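Local coordinates for hypothetical protein (Parabacteroides merdae, PDB 4OO3) that is probably an oxidoreductase that binds a dinucleotide such as NAD(P) through its Rossmann-fold domain, its substrate being unknown, at residues A24-V27 / Q28-S31; E396-F399 / G400-T403. All coordinates share one frame; numbering follows the deposited sequence.

Interaction 1 of 2, residues A24-V27 / Q28-S31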
loop_
_atom_site.group_PDB
_atom_site.type_symbol
_atom_site.label_atom_id
_atom_site.label_comp_id
_atom_site.label_asym_id
_atom_site.label_seq_id
_atom_site.Cartn_x
_atom_site.Cartn_y
_atom_site.Cartn_z
ATOM N N ALA A 24 7.723 -5.215 8.567
ATOM C CA ALA A 24 7.728 -6.353 9.480
ATOM C C ALA A 24 7.933 -5.887 10.927
ATOM O O ALA A 24 7.292 -6.398 11.847
ATOM C CB ALA A 24 8.806 -7.354 9.087
ATOM N N ALA A 25 8.818 -4.915 11.124
ATOM C CA ALA A 25 9.067 -4.369 12.458
ATOM C C ALA A 25 8.031 -3.328 12.858
ATOM O O ALA A 25 7.656 -3.247 14.017
ATOM C CB ALA A 25 10.466 -3.774 12.540
ATOM N N LEU A 26 7.558 -2.540 11.899
ATOM C CA LEU A 26 6.639 -1.440 12.197
ATOM C C LEU A 26 5.385 -1.923 12.913
ATOM O O LEU A 26 4.793 -1.184 13.691
ATOM C CB LEU A 26 6.256 -0.699 10.912
ATOM C CG LEU A 26 5.577 0.667 11.027
ATOM C CD1 LEU A 26 6.301 1.558 12.027
ATOM C CD2 LEU A 26 5.519 1.336 9.660
ATOM N N VAL A 27 4.986 -3.165 12.656
ATOM C CA VAL A 27 3.869 -3.780 13.373
ATOM C C VAL A 27 4.083 -3.731 14.884
ATOM O O VAL A 27 3.128 -3.590 15.648
ATOM C CB VAL A 27 3.668 -5.253 12.937
ATOM C CG1 VAL A 27 2.688 -5.975 13.853
ATOM C CG2 VAL A 27 3.182 -5.318 11.492
ATOM N N GLN A 28 5.342 -3.849 15.300
ATOM C CA GLN A 28 5.716 -3.894 16.709
ATOM C C GLN A 28 6.227 -2.554 17.247
ATOM O O GLN A 28 6.762 -2.493 18.356
ATOM C CB GLN A 28 6.788 -4.965 16.907
ATOM C CG GLN A 28 6.318 -6.370 16.599
ATOM C CD GLN A 28 7.412 -7.388 16.826
ATOM O OE1 GLN A 28 8.014 -7.445 17.906
ATOM N NE2 GLN A 28 7.694 -8.187 15.808
ATOM N N LYS A 29 6.059 -1.489 16.467
ATOM C CA LYS A 29 6.452 -0.134 16.877
ATOM C C LYS A 29 5.792 0.285 18.192
ATOM O O LYS A 29 6.379 1.047 18.966
ATOM C CB LYS A 29 6.093 0.865 15.769
ATOM C CG LYS A 29 6.447 2.327 16.029
ATOM C CD LYS A 29 7.899 2.627 15.698
ATOM C CE LYS A 29 8.173 4.121 15.679
ATOM N NZ LYS A 29 9.366 4.453 14.852
ATOM N N VAL A 30 4.573 -0.193 18.440
ATOM C CA VAL A 30 3.881 0.119 19.695
ATOM C C VAL A 30 3.355 -1.139 20.367
ATOM O O VAL A 30 3.122 -2.157 19.713
ATOM C CB VAL A 30 2.730 1.142 19.500
ATOM C CG1 VAL A 30 3.179 2.307 18.624
ATOM C CG2 VAL A 30 1.510 0.487 18.893
ATOM N N SER A 31 3.145 -1.037 21.674
ATOM C CA SER A 31 2.797 -2.181 22.508
ATOM C C SER A 31 1.283 -2.337 22.681
ATOM O O SER A 31 0.717 -1.916 23.687
ATOM C CB SER A 31 3.456 -2.028 23.882
ATOM O OG SER A 31 4.823 -1.695 23.750
#

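Interaction 2 of 2, residues E396-F399 / G400-T403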
loop_
_atom_site.group_PDB
_atom_site.type_symbol
_atom_site.label_atom_id
_atom_site.label_comp_id
_atom_site.label_asym_id
_atom_site.label_seq_id
_atom_site.Cartn_x
_atom_site.Cartn_y
_atom_site.Cartn_z
ATOM N N GLU A 396 3.762 6.178 9.567
ATOM C CA GLU A 396 3.777 5.197 10.647
ATOM C C GLU A 396 2.449 5.158 11.393
ATOM O O GLU A 396 1.954 4.081 11.717
ATOM C CB GLU A 396 4.928 5.472 11.605
ATOM C CG GLU A 396 6.279 5.277 10.942
ATOM C CD GLU A 396 7.425 5.305 11.922
ATOM O OE1 GLU A 396 7.236 5.781 13.057
ATOM O OE2 GLU A 396 8.519 4.847 11.544
ATOM N N ALA A 397 1.870 6.327 11.642
ATOM C CA ALA A 397 0.536 6.419 12.232
ATOM C C ALA A 397 -0.514 5.773 11.326
ATOM O O ALA A 397 -1.425 5.107 11.813
ATOM C CB ALA A 397 0.175 7.871 12.500
ATOM N N HIS A 398 -0.376 5.950 10.012
ATOM C CA HIS A 398 -1.287 5.295 9.065
ATOM C C HIS A 398 -1.169 3.777 9.155
ATOM O O HIS A 398 -2.167 3.069 9.050
ATOM C CB HIS A 398 -1.040 5.729 7.613
ATOM C CG HIS A 398 -1.233 7.192 7.377
ATOM N ND1 HIS A 398 -0.458 7.912 6.494
ATOM C CD2 HIS A 398 -2.103 8.076 7.921
ATOM C CE1 HIS A 398 -0.841 9.176 6.503
ATOM N NE2 HIS A 398 -1.840 9.302 7.359
ATOM N N PHE A 399 0.059 3.296 9.327
ATOM C CA PHE A 399 0.341 1.865 9.422
ATOM C C PHE A 399 -0.221 1.288 10.724
ATOM O O PHE A 399 -0.796 0.199 10.731
ATOM C CB PHE A 399 1.853 1.646 9.343
ATOM C CG PHE A 399 2.265 0.215 9.150
ATOM C CD1 PHE A 399 2.360 -0.647 10.233
ATOM C CD2 PHE A 399 2.603 -0.255 7.889
ATOM C CE1 PHE A 399 2.754 -1.962 10.058
ATOM C CE2 PHE A 399 2.996 -1.570 7.710
ATOM C CZ PHE A 399 3.074 -2.422 8.796
ATOM N N GLY A 400 -0.039 2.024 11.819
ATOM C CA GLY A 400 -0.575 1.640 13.124
ATOM C C GLY A 400 -2.089 1.517 13.135
ATOM O O GLY A 400 -2.630 0.631 13.788
ATOM N N GLN A 401 -2.770 2.395 12.399
ATOM C CA GLN A 401 -4.225 2.347 12.315
ATOM C C GLN A 401 -4.687 1.050 11.656
ATOM O O GLN A 401 -5.668 0.450 12.091
ATOM C CB GLN A 401 -4.774 3.542 11.534
ATOM C CG GLN A 401 -4.728 4.859 12.279
ATOM C CD GLN A 401 -5.143 6.027 11.398
ATOM O OE1 GLN A 401 -6.244 6.031 10.838
ATOM N NE2 GLN A 401 -4.264 7.024 11.266
ATOM N N VAL A 402 -3.969 0.623 10.617
ATOM C CA VAL A 402 -4.283 -0.629 9.933
ATOM C C VAL A 402 -4.090 -1.808 10.878
ATOM O O VAL A 402 -4.943 -2.693 10.954
ATOM C CB VAL A 402 -3.422 -0.846 8.662
ATOM C CG1 VAL A 402 -3.788 -2.161 7.979
ATOM C CG2 VAL A 402 -3.602 0.309 7.686
ATOM N N THR A 403 -2.970 -1.819 11.594
ATOM C CA THR A 403 -2.670 -2.902 12.537
ATOM C C THR A 403 -3.755 -3.011 13.611
ATOM O O THR A 403 -4.229 -4.108 13.903
ATOM C CB THR A 403 -1.280 -2.719 13.187
ATOM O OG1 THR A 403 -0.294 -2.527 12.165
ATOM C CG2 THR A 403 -0.900 -3.923 14.003
#

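Interaction 1 of 2, residues A24-V27 / Q28-S31
A25 and Q28 are joined by a backbone bond, Q28 N to A25 O at 2.7 Å, where the chain leaves helix 22-26 through a type I beta turn from L26 to K29. The turn is closed by K29 N, which donates to L26 O at 3.1 Å. That donor stands above the carbonyl plane of L26, 71° out of it, while its N-H points fairly straight at the oxygen. The L26 and K29 side chains cross obliquely. CD1 of L26 lies 3.8 Å from K29 CB and also reaches CG and CD of the lysine. The lysine has CG anti to its N (chi1 -179°) and then bends at chi2, 83°, which keeps its aliphatic part by the leucine methyl. Its NZ goes on to a salt bridge with E396. This short helix and turn follow the first strand, 14-17, of the parallel Rossmann sheet and lead toward strand 38-43. Q28 CB sits 3.5 Å from A25 O, and the glutamine side chain touches I56 of helix 47-61 and L14 and T16 of strand 14-17. V27 turns instead to helix 395-412, where it touches F399 and T403.

Interaction 2 of 2, residues E396-F399 / G400-T403
F399 and T403 meet one turn apart on helix 395-412, the threonine hydroxyl coming obliquely to the phenylalanine ring. OG1 of T403 is 3.7 Å from F399 CE1. G400 N lies at an edge of the same ring, near its plane. With chi1 at -168°, the F399 ring is carried away from its own backbone N and lies by helix 22-26, where it packs on L26 and meets the ring of H23. The second flat pair is H398 and Q401. They run side by side in the same direction, and the amide nitrogen NE2 of Q401 comes to the edge of the imidazole, 4.1 Å from H398 CD2. Ring and amide planes are 66° apart. CG of Q401 also lies against A397 O, at 3.3 Å. F399 O is gripped twice by T403. T403 N donates to F399 O at 3.1 Å, a little out of the carbonyl plane. T403 OG1 donates to F399 O, also at 3.1 Å, from above that plane. The threonine's chi1 of -52° sets OG1 beside its own N and so within reach of this carbonyl. A valine in its place would probably leave F399 O with the backbone donor alone of these two. G400 N binds E396 O at 2.9 Å, and V402 N makes a weak bond to H398 O, which also accepts from N153 ND2. These i to i+4 bonds, with a threonine hydroxyl returned to the carbonyl four residues back, are typical of an alpha-helix, here one packed against the Rossmann domain.

Overall arrangement
Interactions 1 and 2 touch each other, their centres about 10 Å apart. Helix 22-26 with its turn belongs to the Rossmann part, and helix 395-412 packs on it from later in the chain. The join is apolar at one place, L26 CD2 to F399 CG at 3.5 Å, and charged at another, K29 NZ to E396 OE1 at 3.1 Å, between two partly exposed residues. Interaction 1 is mostly buried, while interaction 2 has a buried side with F399 and T403 and a more open one with A397 and Q401. Their chemistry differs too: the first uses i to i+3 backbone bonds at a helix exit, the second i to i+4 helical bonds, one of them weak, plus a hydroxyl.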